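Local coordinates for Two-component insecticidal protein 16 kDa unit (Alcaligenes faecalis, PDB 5V3S) that is the 16 kDa, aegerolysin-family unit of a two-component insecticidal protein that probably kills corn rootworm together with its partner, at residues I22-V27 with F87-G92; S29-E34 with I140-K145; G35-W40 with E98-C103; S56-T61 with Y69-C74. All blocks are in the same frame, centred on the assembly; numbering follows the deposited sequence.

Interaction 1: residues I22-V27 with F87-G92; sequences ITIFVV and FSLYDG
I22 and I24 meet F87 and L89 in a wholly apolar, buried contact between two facing sheets. Strand 19-27 belongs to one sheet and strand 83-91 to the other, and the two segments run almost parallel, 8° apart, with their axes approaching to 11.1 Å. At that spacing only side chains can bridge the gap, and the aromatic ring takes part in two of the three closest contacts. F87 has chi1 of 63°, which sets its CG between the backbone N and the carbonyl carbon and leaves the ring reaching across toward the two isoleucines. They come to meet it from the facing sheet, obliquely to the ring. I22 CG2 lies 4.0 Å from F87 CE1, while I24 CD1 lies 3.9 Å from F87 CZ. I24 thus uses its two branches separately: the CG1 arm ends at the phenylalanine, and the other methyl, CG2, slides past L89 to lie 4.1 Å from its CD2. All three are ordinary van der Waals distances, although I24 reaches the ring with chi2 at 99°, off the staggered position. Around this cluster, I71 of strand 68-74 touches both I22 and F87, Y99 lies on I22, and W101 lies on F87. Face-to-face apolar filling between two twisted sheets is the hallmark of a beta-sandwich, in keeping with the aegerolysin family to which this protein belongs.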
loop_
_atom_site.group_PDB
_atom_site.type_symbol
_atom_site.label_atom_id
_atom_site.label_comp_id
_atom_site.label_asym_id
_atom_site.label_seq_id
_atom_site.Cartn_x
_atom_site.Cartn_y
_atom_site.Cartn_z
ATOM N N ILE A 22 4.111 2.456 2.090
ATOM C CA ILE A 22 2.875 2.027 2.751
ATOM C C ILE A 22 3.195 0.778 3.605
ATOM O O ILE A 22 3.730 -0.180 3.119
ATOM C CB ILE A 22 1.672 1.908 1.809
ATOM C CG1 ILE A 22 0.418 1.622 2.564
ATOM C CG2 ILE A 22 1.836 0.854 0.773
ATOM C CD1 ILE A 22 -0.818 2.056 1.842
ATOM N N THR A 23 2.850 0.835 4.875
ATOM C CA THR A 23 3.172 -0.275 5.762
ATOM C C THR A 23 1.806 -0.842 6.167
ATOM O O THR A 23 0.953 -0.071 6.598
ATOM C CB THR A 23 4.028 0.202 6.962
ATOM O OG1 THR A 23 5.265 0.654 6.490
ATOM C CG2 THR A 23 4.279 -0.922 7.881
ATOM N N ILE A 24 1.632 -2.181 6.057
ATOM C CA ILE A 24 0.398 -2.895 6.459
ATOM C C ILE A 24 0.751 -3.787 7.623
ATOM O O ILE A 24 1.694 -4.609 7.496
ATOM C CB ILE A 24 -0.130 -3.737 5.274
ATOM C CG1 ILE A 24 -0.301 -2.848 4.058
ATOM C CG2 ILE A 24 -1.443 -4.471 5.587
ATOM C CD1 ILE A 24 0.827 -2.932 3.072
ATOM N N PHE A 25 0.103 -3.539 8.771
ATOM C CA PHE A 25 0.402 -4.297 10.007
ATOM C C PHE A 25 -0.872 -5.010 10.285
ATOM O O PHE A 25 -1.941 -4.386 10.256
ATOM C CB PHE A 25 0.690 -3.340 11.211
ATOM C CG PHE A 25 1.097 -4.043 12.449
ATOM C CD1 PHE A 25 2.405 -4.355 12.672
ATOM C CD2 PHE A 25 0.135 -4.492 13.358
ATOM C CE1 PHE A 25 2.799 -5.009 13.831
ATOM C CE2 PHE A 25 0.524 -5.211 14.519
ATOM C CZ PHE A 25 1.851 -5.471 14.716
ATOM N N VAL A 26 -0.799 -6.282 10.690
ATOM C CA VAL A 26 -2.004 -7.121 10.768
ATOM C C VAL A 26 -2.036 -7.852 12.081
ATOM O O VAL A 26 -0.977 -8.113 12.620
ATOM C CB VAL A 26 -2.105 -8.156 9.633
ATOM C CG1 VAL A 26 -1.929 -7.444 8.271
ATOM C CG2 VAL A 26 -1.048 -9.213 9.756
ATOM N N VAL A 27 -3.251 -8.205 12.475
ATOM C CA VAL A 27 -3.535 -8.880 13.763
ATOM C C VAL A 27 -4.657 -9.876 13.594
ATOM O O VAL A 27 -5.649 -9.637 13.000
ATOM C CB VAL A 27 -3.905 -7.832 14.864
ATOM C CG1 VAL A 27 -4.173 -8.484 16.201
ATOM C CG2 VAL A 27 -2.912 -6.706 14.975
ATOM N N PHE A 87 -3.094 -2.208 -4.873
ATOM C CA PHE A 87 -2.962 -3.604 -4.471
ATOM C C PHE A 87 -4.146 -3.924 -3.595
ATOM O O PHE A 87 -4.827 -3.026 -3.093
ATOM C CB PHE A 87 -1.654 -3.924 -3.700
ATOM C CG PHE A 87 -1.510 -3.200 -2.390
ATOM C CD1 PHE A 87 -1.013 -1.881 -2.365
ATOM C CD2 PHE A 87 -1.946 -3.804 -1.155
ATOM C CE1 PHE A 87 -0.914 -1.221 -1.187
ATOM C CE2 PHE A 87 -1.817 -3.092 0.064
ATOM C CZ PHE A 87 -1.311 -1.787 0.001
ATOM N N SER A 88 -4.296 -5.195 -3.297
ATOM C CA SER A 88 -5.414 -5.754 -2.546
ATOM C C SER A 88 -4.894 -6.669 -1.448
ATOM O O SER A 88 -3.800 -7.183 -1.501
ATOM C CB SER A 88 -6.457 -6.484 -3.427
ATOM O OG SER A 88 -6.998 -5.636 -4.486
ATOM N N LEU A 89 -5.663 -6.773 -0.386
ATOM C CA LEU A 89 -5.201 -7.696 0.693
ATOM C C LEU A 89 -6.323 -8.643 0.942
ATOM O O LEU A 89 -7.478 -8.247 1.040
ATOM C CB LEU A 89 -4.976 -7.004 1.988
ATOM C CG LEU A 89 -4.317 -7.773 3.113
ATOM C CD1 LEU A 89 -2.881 -8.043 2.875
ATOM C CD2 LEU A 89 -4.479 -7.031 4.405
ATOM N N TYR A 90 -5.955 -9.881 1.142
ATOM C CA TYR A 90 -6.916 -10.960 1.358
ATOM C C TYR A 90 -6.632 -11.650 2.715
ATOM O O TYR A 90 -5.513 -11.588 3.255
ATOM C CB TYR A 90 -6.755 -12.014 0.277
ATOM C CG TYR A 90 -7.089 -11.520 -1.070
ATOM C CD1 TYR A 90 -6.179 -10.735 -1.770
ATOM C CD2 TYR A 90 -8.289 -11.806 -1.648
ATOM C CE1 TYR A 90 -6.512 -10.188 -3.018
ATOM C CE2 TYR A 90 -8.621 -11.268 -2.888
ATOM C CZ TYR A 90 -7.702 -10.466 -3.558
ATOM O OH TYR A 90 -8.086 -10.007 -4.833
ATOM N N ASP A 91 -7.649 -12.327 3.226
ATOM C CA ASP A 91 -7.524 -13.215 4.424
ATOM C C ASP A 91 -8.066 -14.552 3.881
ATOM O O ASP A 91 -9.289 -14.685 3.694
ATOM C CB ASP A 91 -8.401 -12.722 5.568
ATOM C CG ASP A 91 -8.348 -13.721 6.821
ATOM O OD1 ASP A 91 -7.446 -14.519 6.817
ATOM O OD2 ASP A 91 -9.112 -13.589 7.783
ATOM N N GLY A 92 -7.168 -15.451 3.472
ATOM C CA GLY A 92 -7.592 -16.654 2.751
ATOM C C GLY A 92 -8.179 -16.256 1.399
ATOM O O GLY A 92 -7.571 -15.479 0.629
#

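Interaction 2: residues S29-E34 with I140-K145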
loop_
_atom_site.group_PDB
_atom_site.type_symbol
_atom_site.label_atom_id
_atom_site.label_comp_id
_atom_site.label_asym_id
_atom_site.label_seq_id
_atom_site.Cartn_x
_atom_site.Cartn_y
_atom_site.Cartn_z
ATOM N N SER A 29 -4.842 -12.941 12.204
ATOM C CA SER A 29 -4.833 -13.837 11.034
ATOM C C SER A 29 -3.552 -13.589 10.261
ATOM O O SER A 29 -2.811 -12.691 10.612
ATOM C CB SER A 29 -6.012 -13.621 10.135
ATOM O OG SER A 29 -6.281 -14.785 9.373
ATOM N N ASN A 30 -3.261 -14.422 9.267
ATOM C CA ASN A 30 -2.190 -14.107 8.287
ATOM C C ASN A 30 -2.904 -13.698 7.027
ATOM O O ASN A 30 -3.892 -14.293 6.684
ATOM C CB ASN A 30 -1.343 -15.291 7.979
ATOM C CG ASN A 30 -0.894 -15.981 9.257
ATOM O OD1 ASN A 30 -0.454 -15.322 10.202
ATOM N ND2 ASN A 30 -1.018 -17.291 9.273
ATOM N N PHE A 31 -2.399 -12.621 6.386
ATOM C CA PHE A 31 -3.043 -12.029 5.248
ATOM C C PHE A 31 -2.056 -12.053 4.087
ATOM O O PHE A 31 -0.866 -12.243 4.319
ATOM C CB PHE A 31 -3.375 -10.520 5.559
ATOM C CG PHE A 31 -4.398 -10.336 6.654
ATOM C CD1 PHE A 31 -4.059 -10.482 7.985
ATOM C CD2 PHE A 31 -5.681 -9.963 6.359
ATOM C CE1 PHE A 31 -5.012 -10.196 9.000
ATOM C CE2 PHE A 31 -6.641 -9.745 7.328
ATOM C CZ PHE A 31 -6.296 -9.876 8.674
ATOM N N LYS A 32 -2.602 -11.892 2.874
ATOM C CA LYS A 32 -1.884 -12.062 1.605
ATOM C C LYS A 32 -2.083 -10.834 0.728
ATOM O O LYS A 32 -3.282 -10.464 0.474
ATOM C CB LYS A 32 -2.402 -13.273 0.873
ATOM C CG LYS A 32 -1.679 -13.623 -0.428
ATOM C CD LYS A 32 -2.328 -14.856 -1.076
ATOM C CE LYS A 32 -3.818 -14.660 -1.450
ATOM N NZ LYS A 32 -4.393 -15.736 -2.363
ATOM N N VAL A 33 -0.960 -10.282 0.232
ATOM C CA VAL A 33 -1.036 -9.213 -0.803
ATOM C C VAL A 33 -1.284 -9.827 -2.175
ATOM O O VAL A 33 -0.604 -10.766 -2.591
ATOM C CB VAL A 33 0.209 -8.315 -0.784
ATOM C CG1 VAL A 33 0.027 -7.226 -1.794
ATOM C CG2 VAL A 33 0.551 -7.772 0.633
ATOM N N GLU A 34 -2.240 -9.294 -2.953
ATOM C CA GLU A 34 -2.393 -9.746 -4.331
ATOM C C GLU A 34 -2.857 -8.534 -5.130
ATOM O O GLU A 34 -3.251 -7.488 -4.586
ATOM C CB GLU A 34 -3.437 -10.852 -4.472
ATOM C CG GLU A 34 -3.136 -12.153 -3.868
ATOM C CD GLU A 34 -2.034 -12.935 -4.524
ATOM O OE1 GLU A 34 -1.636 -12.754 -5.704
ATOM O OE2 GLU A 34 -1.514 -13.795 -3.767
ATOM N N ILE A 140 -1.466 1.249 7.266
ATOM C CA ILE A 140 -2.791 0.589 7.378
ATOM C C ILE A 140 -2.667 -0.553 8.418
ATOM O O ILE A 140 -1.769 -1.292 8.321
ATOM C CB ILE A 140 -3.275 0.042 6.039
ATOM C CG1 ILE A 140 -3.301 1.180 4.986
ATOM C CG2 ILE A 140 -4.644 -0.654 6.211
ATOM C CD1 ILE A 140 -3.781 0.710 3.632
ATOM N N THR A 141 -3.540 -0.563 9.391
ATOM C CA THR A 141 -3.742 -1.606 10.351
ATOM C C THR A 141 -4.976 -2.393 9.938
ATOM O O THR A 141 -6.036 -1.883 9.472
ATOM C CB THR A 141 -3.772 -1.084 11.827
ATOM O OG1 THR A 141 -4.801 -0.042 11.960
ATOM C CG2 THR A 141 -2.390 -0.452 12.235
ATOM N N VAL A 142 -4.860 -3.707 10.158
ATOM C CA VAL A 142 -5.896 -4.568 9.862
ATOM C C VAL A 142 -6.030 -5.541 11.075
ATOM O O VAL A 142 -5.089 -6.151 11.426
ATOM C CB VAL A 142 -5.622 -5.327 8.592
ATOM C CG1 VAL A 142 -6.846 -6.139 8.311
ATOM C CG2 VAL A 142 -5.311 -4.384 7.378
ATOM N N VAL A 143 -7.186 -5.569 11.675
ATOM C CA VAL A 143 -7.469 -6.424 12.827
ATOM C C VAL A 143 -8.644 -7.279 12.461
ATOM O O VAL A 143 -9.727 -6.768 12.219
ATOM C CB VAL A 143 -7.803 -5.604 14.113
ATOM C CG1 VAL A 143 -8.150 -6.557 15.268
ATOM C CG2 VAL A 143 -6.632 -4.730 14.490
ATOM N N LYS A 144 -8.444 -8.602 12.371
ATOM C CA LYS A 144 -9.606 -9.550 12.258
ATOM C C LYS A 144 -10.301 -9.570 13.627
ATOM O O LYS A 144 -9.636 -9.926 14.634
ATOM C CB LYS A 144 -9.154 -10.943 11.888
ATOM C CG LYS A 144 -10.288 -11.916 11.575
ATOM C CD LYS A 144 -9.813 -13.294 11.201
ATOM C CE LYS A 144 -10.884 -14.186 10.510
ATOM N NZ LYS A 144 -10.194 -15.285 9.700
ATOM N N LYS A 145 -11.590 -9.240 13.644
ATOM C CA LYS A 145 -12.325 -9.093 14.868
ATOM C C LYS A 145 -12.411 -10.452 15.564
ATOM O O LYS A 145 -12.516 -11.484 14.894
ATOM C CB LYS A 145 -13.700 -8.520 14.593
ATOM C CG LYS A 145 -13.680 -7.058 14.206
ATOM C CD LYS A 145 -15.121 -6.662 13.924
ATOM C CE LYS A 145 -15.326 -5.225 13.491
ATOM N NZ LYS A 145 -16.800 -5.091 13.199
HETATM O O HOH W 1 -7.685 -16.288 11.256
#
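F31 sends its CG anti to the carbonyl carbon (chi1 -66°), and V142 turns CG1 away from its own backbone N (chi1 -176°), so that phenylalanine ring and valine methyl converge in the space between strands 31-38 and 136-144. The two side chains pass at a slant: V142 CG1 comes within 3.7 Å of F31 CE2 and 3.8 Å of F31 CZ, approaching the ring obliquely. Two residues further along, the beta carbon of K144 adds a looser touch, its CB lying 4.4 Å from F31 CZ. V26, L89 and V96 also pack on the phenylalanine, which is buried.

Beyond the ring the contact becomes polar. K144 extends its chain so that CD lies 4.0 Å from S29 CB, and the amine ends beside the serine hydroxyl without bonding to it directly. A water does the joining, donating to S29 OG at 2.8 Å and accepting from K144 NZ at 3.1 Å. Both groups also share the carboxylate of D91, which pairs with the lysine through OD2 and with the serine through OD1. This anion probably favours the charged amine, while the water and carboxylate together hold its position. A buried phenylalanine giving way to a water-bridged lysine and serine at the edge, where strand 31-38 begins, marks one end of a beta-sandwich core.

Interaction 3: residues G35-W40 with E98-C103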
loop_
_atom_site.group_PDB
_atom_site.type_symbol
_atom_site.label_atom_id
_atom_site.label_comp_id
_atom_site.label_asym_id
_atom_site.label_seq_id
_atom_site.Cartn_x
_atom_site.Cartn_y
_atom_site.Cartn_z
ATOM N N GLY A 35 -2.796 -8.682 -6.443
ATOM C CA GLY A 35 -3.348 -7.666 -7.299
ATOM C C GLY A 35 -2.472 -6.394 -7.442
ATOM O O GLY A 35 -2.953 -5.349 -7.939
ATOM N N ALA A 36 -1.218 -6.422 -6.980
ATOM C CA ALA A 36 -0.395 -5.214 -7.091
ATOM C C ALA A 36 -0.121 -4.844 -8.564
ATOM O O ALA A 36 0.210 -5.711 -9.384
ATOM C CB ALA A 36 0.946 -5.399 -6.344
ATOM N N TYR A 37 -0.230 -3.536 -8.878
ATOM C CA TYR A 37 0.075 -3.047 -10.184
ATOM C C TYR A 37 0.546 -1.633 -10.114
ATOM O O TYR A 37 0.344 -0.926 -9.128
ATOM C CB TYR A 37 -1.191 -3.148 -11.068
ATOM C CG TYR A 37 -2.215 -2.134 -10.727
ATOM C CD1 TYR A 37 -3.097 -2.310 -9.698
ATOM C CD2 TYR A 37 -2.289 -0.898 -11.437
ATOM C CE1 TYR A 37 -4.006 -1.363 -9.325
ATOM C CE2 TYR A 37 -3.231 0.040 -11.082
ATOM C CZ TYR A 37 -4.057 -0.192 -9.982
ATOM O OH TYR A 37 -4.937 0.746 -9.566
ATOM N N LEU A 38 1.147 -1.186 -11.221
ATOM C CA LEU A 38 1.474 0.194 -11.364
ATOM C C LEU A 38 1.120 0.553 -12.774
ATOM O O LEU A 38 1.385 -0.187 -13.708
ATOM C CB LEU A 38 2.982 0.540 -11.129
ATOM C CG LEU A 38 3.643 0.425 -9.754
ATOM C CD1 LEU A 38 5.142 0.410 -9.829
ATOM C CD2 LEU A 38 3.202 1.481 -8.794
ATOM N N ARG A 39 0.657 1.785 -12.889
ATOM C CA ARG A 39 0.511 2.479 -14.175
ATOM C C ARG A 39 1.638 3.465 -14.415
ATOM O O ARG A 39 2.037 3.670 -15.558
ATOM C CB ARG A 39 -0.771 3.249 -14.151
ATOM C CG ARG A 39 -2.001 2.427 -14.362
ATOM C CD ARG A 39 -3.228 3.318 -14.080
ATOM N NE ARG A 39 -4.465 2.613 -14.420
ATOM C CZ ARG A 39 -5.699 3.088 -14.238
ATOM N NH1 ARG A 39 -5.923 4.318 -13.682
ATOM N NH2 ARG A 39 -6.699 2.340 -14.650
ATOM N N TRP A 40 2.166 4.053 -13.374
ATOM C CA TRP A 40 3.344 4.937 -13.455
ATOM C C TRP A 40 4.265 4.658 -12.295
ATOM O O TRP A 40 3.789 4.342 -11.173
ATOM C CB TRP A 40 2.917 6.383 -13.385
ATOM C CG TRP A 40 2.101 6.799 -14.530
ATOM C CD1 TRP A 40 0.759 6.843 -14.589
ATOM C CD2 TRP A 40 2.581 7.263 -15.824
ATOM N NE1 TRP A 40 0.343 7.276 -15.822
ATOM C CE2 TRP A 40 1.437 7.547 -16.603
ATOM C CE3 TRP A 40 3.847 7.445 -16.380
ATOM C CZ2 TRP A 40 1.514 7.997 -17.932
ATOM C CZ3 TRP A 40 3.942 7.940 -17.730
ATOM C CH2 TRP A 40 2.767 8.198 -18.475
ATOM N N GLU A 98 -9.068 -2.996 -0.867
ATOM C CA GLU A 98 -8.432 -2.596 -2.114
ATOM C C GLU A 98 -7.884 -1.213 -1.826
ATOM O O GLU A 98 -8.552 -0.385 -1.130
ATOM C CB GLU A 98 -9.424 -2.551 -3.250
ATOM C CG GLU A 98 -9.912 -3.954 -3.652
ATOM C CD GLU A 98 -11.164 -3.905 -4.506
ATOM O OE1 GLU A 98 -12.001 -2.978 -4.406
ATOM O OE2 GLU A 98 -11.244 -4.758 -5.325
ATOM N N TYR A 99 -6.605 -1.008 -2.207
ATOM C CA TYR A 99 -6.021 0.300 -2.052
ATOM C C TYR A 99 -5.542 0.851 -3.422
ATOM O O TYR A 99 -5.140 0.079 -4.285
ATOM C CB TYR A 99 -4.862 0.241 -1.048
ATOM C CG TYR A 99 -4.303 1.605 -0.737
ATOM C CD1 TYR A 99 -5.112 2.588 -0.078
ATOM C CD2 TYR A 99 -3.026 1.943 -1.161
ATOM C CE1 TYR A 99 -4.577 3.861 0.183
ATOM C CE2 TYR A 99 -2.492 3.151 -0.865
ATOM C CZ TYR A 99 -3.277 4.116 -0.217
ATOM O OH TYR A 99 -2.689 5.350 -0.033
ATOM N N TYR A 100 -5.564 2.171 -3.585
ATOM C CA TYR A 100 -5.173 2.825 -4.880
ATOM C C TYR A 100 -4.648 4.176 -4.568
ATOM O O TYR A 100 -5.119 4.835 -3.615
ATOM C CB TYR A 100 -6.401 2.929 -5.861
ATOM C CG TYR A 100 -6.225 3.911 -7.034
ATOM C CD1 TYR A 100 -5.493 3.543 -8.125
ATOM C CD2 TYR A 100 -6.711 5.244 -6.989
ATOM C CE1 TYR A 100 -5.208 4.405 -9.165
ATOM C CE2 TYR A 100 -6.473 6.117 -8.056
ATOM C CZ TYR A 100 -5.720 5.657 -9.157
ATOM O OH TYR A 100 -5.440 6.446 -10.220
ATOM N N TRP A 101 -3.583 4.566 -5.280
ATOM C CA TRP A 101 -2.977 5.879 -5.112
ATOM C C TRP A 101 -2.633 6.472 -6.505
ATOM O O TRP A 101 -2.422 5.751 -7.457
ATOM C CB TRP A 101 -1.725 5.788 -4.225
ATOM C CG TRP A 101 -0.613 5.009 -4.843
ATOM C CD1 TRP A 101 0.366 5.496 -5.657
ATOM C CD2 TRP A 101 -0.370 3.602 -4.749
ATOM N NE1 TRP A 101 1.179 4.514 -6.074
ATOM C CE2 TRP A 101 0.756 3.324 -5.529
ATOM C CE3 TRP A 101 -0.936 2.565 -4.006
ATOM C CZ2 TRP A 101 1.274 2.027 -5.664
ATOM C CZ3 TRP A 101 -0.434 1.290 -4.160
ATOM C CH2 TRP A 101 0.691 1.043 -4.932
ATOM N N ASP A 102 -2.646 7.797 -6.575
ATOM C CA ASP A 102 -2.277 8.489 -7.775
ATOM C C ASP A 102 -1.532 9.678 -7.289
ATOM O O ASP A 102 -2.122 10.567 -6.705
ATOM C CB ASP A 102 -3.517 8.817 -8.609
ATOM C CG ASP A 102 -3.141 9.553 -9.888
ATOM O OD1 ASP A 102 -2.008 9.345 -10.369
ATOM O OD2 ASP A 102 -3.965 10.332 -10.376
ATOM N N CYS A 103 -0.214 9.629 -7.406
ATOM C CA CYS A 103 0.696 10.634 -6.920
ATOM C C CYS A 103 1.571 11.093 -8.106
ATOM O O CYS A 103 2.690 10.608 -8.323
ATOM C CB CYS A 103 1.563 10.048 -5.827
ATOM S SG CYS A 103 0.563 9.212 -4.569
#
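L38 packs closely on W101 and Y37 on Y100, the second pair on the more exposed face, while R39 is the loose part of the contact. Strand 83-91 runs between the two segments in the sheet, so the side chains have to reach over it. On the inner face L38 CD2 rests 3.7 Å from W101 CZ2, at the edge of the indole and near its plane. The tryptophan is buried, touches M20 of the facing sheet, and has its ring nitrogen bonded to T83, a tie that would help fix its rotation.

On the other face, closer to solvent, Y37 presents its hydroxyl to the edge of the Y100 ring, OH lying 3.2 Å from CD1, a close approach of oxygen to an aromatic edge. R39 crosses Y100 at about a right angle, guanidinium and ring planes 76° apart, and its NH1 stays 4.1 Å from Y100 OH. What unites R39 and Y100 is E84 in the intervening strand: its OE2 forms a salt bridge with R39 NH1 and a hydrogen bond with Y100 OH. Two successive residues, R39 and W40, stand opposite the single E84 of the neighbouring strand, which is a classic beta bulge in this beta-sandwich.

Interaction 4: residues S56-T61 with Y69-C74; sequences SQINGT and YTIASC
A type II turn from I58 to T61, closed by T61 N to I58 O at 3.0 Å, sets the end of the short, weakly bonded helix 55-58 against Y69 and I71 of strand 68-74. G60 takes the positive phi, 93°, that such a turn places at its third position. T61 OG1 also donates to I58 O, at 2.7 Å, from the same face of the carbonyl plane as the amide, so one oxygen is gripped twice and the threonine's rotation is fixed. That leaves T61 CG2 free to sit over the Y69 ring in a CH-pi contact, 3.6 Å from the centroid and 9° off the normal. The loop thereby lids one edge of the beta-sandwich, between its two sheets. I58 attends to the other parts of Y69: its CG1 lies 3.6 Å from Y69 OH, and CG2 lies at the ring's edge. The same CG2 methyl packs 3.9 Å from I71 CD1. A water links Y69 OH, 2.6 Å away, to Q57 O.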
loop_
_atom_site.group_PDB
_atom_site.type_symbol
_atom_site.label_atom_id
_atom_site.label_comp_id
_atom_site.label_asym_id
_atom_site.label_seq_id
_atom_site.Cartn_x
_atom_site.Cartn_y
_atom_site.Cartn_z
ATOM N N SER A 56 5.163 -8.669 -9.347
ATOM C CA SER A 56 5.151 -10.088 -9.060
ATOM C C SER A 56 5.890 -10.495 -7.748
ATOM O O SER A 56 5.526 -11.494 -7.090
ATOM C CB SER A 56 5.586 -10.892 -10.289
ATOM O OG SER A 56 6.981 -10.745 -10.612
ATOM N N GLN A 57 6.903 -9.729 -7.373
ATOM C CA GLN A 57 7.605 -9.922 -6.095
ATOM C C GLN A 57 6.808 -9.508 -4.850
ATOM O O GLN A 57 7.053 -10.070 -3.778
ATOM C CB GLN A 57 8.924 -9.201 -6.091
ATOM C CG GLN A 57 9.843 -9.842 -7.147
ATOM C CD GLN A 57 11.148 -9.154 -7.208
ATOM O OE1 GLN A 57 11.301 -8.137 -7.938
ATOM N NE2 GLN A 57 12.073 -9.568 -6.336
ATOM N N ILE A 58 5.835 -8.619 -5.044
ATOM C CA ILE A 58 4.875 -8.248 -3.997
ATOM C C ILE A 58 3.715 -9.258 -3.904
ATOM O O ILE A 58 3.360 -9.723 -2.794
ATOM C CB ILE A 58 4.369 -6.846 -4.273
ATOM C CG1 ILE A 58 5.494 -5.870 -4.109
ATOM C CG2 ILE A 58 3.277 -6.418 -3.312
ATOM C CD1 ILE A 58 5.149 -4.531 -4.713
ATOM N N ASN A 59 3.115 -9.566 -5.073
ATOM C CA ASN A 59 1.973 -10.412 -5.103
ATOM C C ASN A 59 2.270 -11.784 -4.518
ATOM O O ASN A 59 3.324 -12.383 -4.811
ATOM C CB ASN A 59 1.458 -10.520 -6.530
ATOM C CG ASN A 59 0.755 -9.289 -6.945
ATOM O OD1 ASN A 59 0.370 -8.490 -6.082
ATOM N ND2 ASN A 59 0.792 -8.991 -8.221
ATOM N N GLY A 60 1.395 -12.265 -3.634
ATOM C CA GLY A 60 1.618 -13.507 -2.930
ATOM C C GLY A 60 2.287 -13.440 -1.588
ATOM O O GLY A 60 2.326 -14.473 -0.817
ATOM N N THR A 61 2.760 -12.262 -1.231
ATOM C CA THR A 61 3.445 -12.010 0.039
ATOM C C THR A 61 2.467 -12.307 1.186
ATOM O O THR A 61 1.392 -11.752 1.261
ATOM C CB THR A 61 3.952 -10.554 0.131
ATOM O OG1 THR A 61 5.001 -10.405 -0.795
ATOM C CG2 THR A 61 4.621 -10.238 1.516
ATOM N N TYR A 69 4.348 -5.486 6.725
ATOM C CA TYR A 69 5.131 -5.550 5.443
ATOM C C TYR A 69 4.955 -4.186 4.781
ATOM O O TYR A 69 3.890 -3.592 4.948
ATOM C CB TYR A 69 4.496 -6.587 4.572
ATOM C CG TYR A 69 5.027 -6.649 3.169
ATOM C CD1 TYR A 69 6.314 -7.167 2.883
ATOM C CD2 TYR A 69 4.213 -6.264 2.081
ATOM C CE1 TYR A 69 6.767 -7.302 1.529
ATOM C CE2 TYR A 69 4.664 -6.436 0.747
ATOM C CZ TYR A 69 5.935 -6.897 0.489
ATOM O OH TYR A 69 6.375 -6.997 -0.824
ATOM N N THR A 70 6.015 -3.705 4.103
ATOM C CA THR A 70 5.981 -2.388 3.490
ATOM C C THR A 70 6.167 -2.539 2.012
ATOM O O THR A 70 7.064 -3.315 1.541
ATOM C CB THR A 70 7.117 -1.536 4.100
ATOM O OG1 THR A 70 6.873 -1.409 5.510
ATOM C CG2 THR A 70 7.192 -0.201 3.464
ATOM N N ILE A 71 5.369 -1.761 1.307
ATOM C CA ILE A 71 5.443 -1.597 -0.146
ATOM C C ILE A 71 5.983 -0.141 -0.356
ATOM O O ILE A 71 5.553 0.825 0.301
ATOM C CB ILE A 71 4.076 -1.812 -0.760
ATOM C CG1 ILE A 71 3.659 -3.259 -0.691
ATOM C CG2 ILE A 71 3.989 -1.310 -2.180
ATOM C CD1 ILE A 71 2.198 -3.536 -0.908
ATOM N N ALA A 72 6.797 0.024 -1.364
ATOM C CA ALA A 72 7.352 1.362 -1.614
ATOM C C ALA A 72 7.382 1.602 -3.090
ATOM O O ALA A 72 7.710 0.708 -3.832
ATOM C CB ALA A 72 8.745 1.422 -1.068
ATOM N N SER A 73 7.045 2.791 -3.518
ATOM C CA SER A 73 7.094 3.071 -4.926
ATOM C C SER A 73 7.459 4.529 -5.065
ATOM O O SER A 73 7.081 5.276 -4.257
ATOM C CB SER A 73 5.692 2.879 -5.429
ATOM O OG SER A 73 5.574 3.147 -6.782
ATOM N N CYS A 74 8.137 4.897 -6.158
ATOM C CA CYS A 74 8.495 6.267 -6.431
ATOM C C CYS A 74 8.535 6.477 -7.937
ATOM O O CYS A 74 8.271 5.579 -8.721
ATOM C CB CYS A 74 9.892 6.600 -5.837
ATOM S SG CYS A 74 11.252 5.631 -6.486
HETATM O O HOH W 2 8.271 -8.707 -1.393
#

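Overall arrangement
Interaction 1 touches all three others. Interaction 2, its centre about 4 Å away, continues the same inter-sheet filling, and the two are stitched by Y90 N to K32 O at 2.8 Å. Interaction 3, about 18 Å from interaction 2 between centres, lies on the opposite side of the chain's centre; F87 O to Y99 N, 2.8 Å, joins it to interaction 1. Interaction 4 is nested in sequence within the loops closed by the other three and touches each: T23 OG1 to T70 OG1 at 2.8 Å, V33 O to G60 N at 2.7 Å, and A36 N to N59 OD1 at 2.8 Å.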